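Local structure of chemotaxis protein CheX (Desulfovibrio desulfuricans subsp. desulfuricans str. G20, 3HM4) at residues A[18-21]-A[22-26]; A[92-95]-A[96-100]. The protein is probably a chemotaxis phosphatase of the CheC/CheX family, whose members dephosphorylate the response regulator CheY. All coordinates share one frame; numbering follows the deposited sequence. Where two conformers were deposited one is given.

Contact 1: A[18-21]-A[22-26]; sequences TNVL and STMAG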
# COMPACT_ATOMS: atom_id res chain seq x y z
N THR A 18 -15.23 -9.90 7.16
CA THR A 18 -15.73 -10.92 8.07
C THR A 18 -15.77 -12.28 7.39
O THR A 18 -15.25 -13.29 7.95
CB THR A 18 -17.13 -10.52 8.63
OG1 THR A 18 -17.06 -9.23 9.26
CG2 THR A 18 -17.69 -11.61 9.58
N ASN A 19 -16.32 -12.31 6.18
CA ASN A 19 -16.44 -13.59 5.47
C ASN A 19 -15.09 -14.19 5.13
O ASN A 19 -14.89 -15.38 5.32
CB ASN A 19 -17.30 -13.44 4.21
CG ASN A 19 -18.77 -13.17 4.51
OD1 ASN A 19 -19.23 -13.31 5.65
ND2 ASN A 19 -19.51 -12.76 3.49
N VAL A 20 -14.15 -13.38 4.63
CA VAL A 20 -12.84 -13.91 4.26
C VAL A 20 -12.09 -14.45 5.49
O VAL A 20 -11.55 -15.55 5.44
CB VAL A 20 -11.98 -12.86 3.51
CG1 VAL A 20 -10.59 -13.36 3.30
CG2 VAL A 20 -12.65 -12.57 2.16
N LEU A 21 -12.02 -13.65 6.56
CA LEU A 21 -11.31 -14.08 7.78
C LEU A 21 -11.94 -15.33 8.42
O LEU A 21 -11.22 -16.19 8.93
CB LEU A 21 -11.07 -12.95 8.79
CG LEU A 21 -9.85 -12.05 8.55
CD1 LEU A 21 -8.53 -12.91 8.53
CD2 LEU A 21 -10.00 -11.27 7.30
N SER A 22 -13.27 -15.38 8.41
CA SER A 22 -14.03 -16.54 8.93
C SER A 22 -13.64 -17.79 8.14
O SER A 22 -13.17 -18.80 8.70
CB SER A 22 -15.55 -16.33 8.79
OG SER A 22 -16.04 -15.32 9.66
N THR A 23 -13.79 -17.70 6.83
CA THR A 23 -13.55 -18.84 5.94
C THR A 23 -12.13 -19.32 5.92
O THR A 23 -11.87 -20.51 6.12
CB THR A 23 -13.92 -18.52 4.50
OG1 THR A 23 -15.30 -18.18 4.46
CG2 THR A 23 -13.63 -19.68 3.57
N MSE A 24 -11.19 -18.39 5.72
CA MSE A 24 -9.79 -18.76 5.60
C MSE A 24 -9.07 -19.11 6.89
O MSE A 24 -8.17 -19.95 6.86
CB MSE A 24 -9.02 -17.62 4.88
CG MSE A 24 -9.53 -17.36 3.47
SE MSE A 24 -9.57 -18.85 2.27
CE MSE A 24 -7.69 -19.33 2.12
N ALA A 25 -9.43 -18.44 7.99
CA ALA A 25 -8.74 -18.56 9.26
C ALA A 25 -9.56 -19.13 10.40
O ALA A 25 -8.95 -19.53 11.41
CB ALA A 25 -8.12 -17.20 9.67
N GLY A 26 -10.89 -19.12 10.34
CA GLY A 26 -11.70 -19.67 11.42
C GLY A 26 -11.55 -18.96 12.77
O GLY A 26 -11.90 -19.51 13.81
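S22 and T23 each return a hydroxyl to the carbonyl four residues back, S22 to T18 and T23 to N19. S22 OG lies 2.8 Å from T18 O and is hydrogen-bonded to it from above the carbonyl plane, while S22 N reaches the same oxygen from the opposite face. T23 repeats the pattern: T23 OG1 and T23 N each donate to N19 O at 3.0 Å, again from opposite faces. The placement of T23 OG1 beside its backbone N (chi1 -60°) turns it back toward N19 O, which it meets tilted from the carbonyl plane. Both hydroxyl bonds belong to one of two deposited conformers.

On another side of the helix, V20 CG1 meets M24 CG at 4.1 Å, and A25 CB approaches L21 O to 3.3 Å. Further out, T18 OG1 bonds to V14 O, while V20, L21 and M24 lean on helix 84-109; L21 and M24 touch helix 66-77 as well, where A25 joins them. At the helix end, G26 N bonds to S22 O and only weakly to L21 O, which A25 N also reaches; G26 has positive phi. Hydroxyls on the more exposed side thus supplement backbone bonds, and the apolar side packs inward.

Contact 2: A[92-95]-A[96-100]; sequences VGEV and TNMIS
T96 supplies two donors to the carbonyl of V92. T96 OG1 bonds to V92 O at 2.8 Å and T96 N to the same oxygen at 2.9 Å, and the two arrive from opposite faces of the carbonyl plane. The hydroxyl stands beside its own backbone N (chi1 -53°), which swings it back to this oxygen and gives a buried polar group a partner within the helix. The carbonyls of G93, E94 and V95 are taken in turn by the amides of N97, M98 and I99.

E94 and N97, one turn apart, share a water. It donates to E94 OE1 at 2.7 Å and accepts from N97 ND2 at 2.9 Å, so the carboxylate and the amide are bridged without touching. The other carboxylate oxygen, E94 OE2, lies 3.3 Å from M98 CG, a packing approach made possible by the bend of the glutamate chain at chi2 (59°). The spacing fits the E-x2-N signature of CheC and CheX phosphatases, whose glutamate and asparagine act on phosphorylated CheY; a similar role here is inferred from the family.

The apolar pair V95 and I99 lie alongside each other, pointing the same way, with V95 CG1 3.8 Å from I99 CD1. S100 OG is engaged by R104 NE.

In the fold, V92 and T96 settle on the sheet, against strands 47-53 and 58-64, and T96 and N97 also meet P119 of strand 115-123. N97 packs as well on V132 of the second subunit. V95, M98 and I99 turn instead to helix 10-25, so this part of helix 84-109 rests on the sheet with one side and packs along helix 10-25 with another.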
# COMPACT_ATOMS: atom_id res chain seq x y z
N VAL A 92 -1.49 -13.45 4.11
CA VAL A 92 -2.15 -12.13 4.23
C VAL A 92 -2.40 -11.54 2.86
O VAL A 92 -3.42 -10.88 2.65
CB VAL A 92 -1.38 -11.19 5.19
CG1 VAL A 92 -1.99 -9.76 5.18
CG2 VAL A 92 -1.35 -11.81 6.60
N GLY A 93 -1.48 -11.79 1.93
CA GLY A 93 -1.69 -11.32 0.56
C GLY A 93 -2.94 -11.93 -0.08
O GLY A 93 -3.72 -11.23 -0.73
N GLU A 94 -3.15 -13.22 0.15
CA GLU A 94 -4.35 -13.86 -0.38
C GLU A 94 -5.61 -13.35 0.28
O GLU A 94 -6.62 -13.09 -0.38
CB GLU A 94 -4.26 -15.37 -0.31
CG GLU A 94 -5.50 -16.09 -0.89
CD GLU A 94 -5.79 -15.77 -2.39
OE1 GLU A 94 -4.85 -15.45 -3.16
OE2 GLU A 94 -6.97 -15.88 -2.82
N VAL A 95 -5.58 -13.23 1.61
CA VAL A 95 -6.70 -12.64 2.36
C VAL A 95 -7.07 -11.28 1.75
O VAL A 95 -8.25 -10.97 1.54
CB VAL A 95 -6.36 -12.48 3.87
CG1 VAL A 95 -7.33 -11.51 4.60
CG2 VAL A 95 -6.34 -13.89 4.51
N THR A 96 -6.05 -10.47 1.46
CA THR A 96 -6.30 -9.12 0.95
C THR A 96 -6.88 -9.11 -0.46
O THR A 96 -7.80 -8.34 -0.76
CB THR A 96 -5.04 -8.27 1.07
OG1 THR A 96 -4.56 -8.31 2.43
CG2 THR A 96 -5.26 -6.83 0.65
N ASN A 97 -6.36 -10.00 -1.31
CA ASN A 97 -6.93 -10.18 -2.66
C ASN A 97 -8.39 -10.60 -2.56
O ASN A 97 -9.23 -10.13 -3.32
CB ASN A 97 -6.14 -11.20 -3.48
CG ASN A 97 -5.07 -10.57 -4.35
OD1 ASN A 97 -5.33 -9.54 -4.98
ND2 ASN A 97 -3.91 -11.18 -4.43
N MSE A 98 -8.71 -11.50 -1.63
CA MSE A 98 -10.07 -11.97 -1.45
C MSE A 98 -11.01 -10.89 -0.90
O MSE A 98 -12.14 -10.77 -1.37
CB MSE A 98 -10.13 -13.21 -0.57
CG MSE A 98 -9.50 -14.44 -1.22
SE MSE A 98 -9.43 -15.91 0.03
CE MSE A 98 -11.29 -16.20 0.24
N ILE A 99 -10.53 -10.09 0.06
CA ILE A 99 -11.33 -8.99 0.57
C ILE A 99 -11.61 -7.99 -0.58
O ILE A 99 -12.74 -7.57 -0.76
CB ILE A 99 -10.67 -8.26 1.77
CG1 ILE A 99 -10.71 -9.19 2.99
CG2 ILE A 99 -11.36 -6.91 2.08
CD1 ILE A 99 -9.88 -8.67 4.16
N SER A 100 -10.57 -7.65 -1.35
CA SER A 100 -10.77 -6.76 -2.47
C SER A 100 -11.82 -7.32 -3.46
O SER A 100 -12.75 -6.62 -3.87
CB SER A 100 -9.45 -6.53 -3.19
OG SER A 100 -9.65 -5.77 -4.37
O HOH W 1 -2.77 -13.68 -3.48

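From the N terminus, the chain first makes contact 1, in the last turns of helix 10-25, and then runs through strand 30-36, further strands and helix 66-77 before contact 2 forms in the middle of helix 84-109. The two are in series: each closes only turns of its own helix, and neither nests within nor crosses the other. The centres of contact 1 and contact 2 are nevertheless about 11 Å apart, and the two meet in space. M24 SE packs on M98 SE at 3.7 Å, and L21 CD2 on V95 CG1 at 3.8 Å. The end of helix 10-25 is thereby fastened to the helix that carries the E-x2-N pattern and lies on the six-stranded antiparallel sheet.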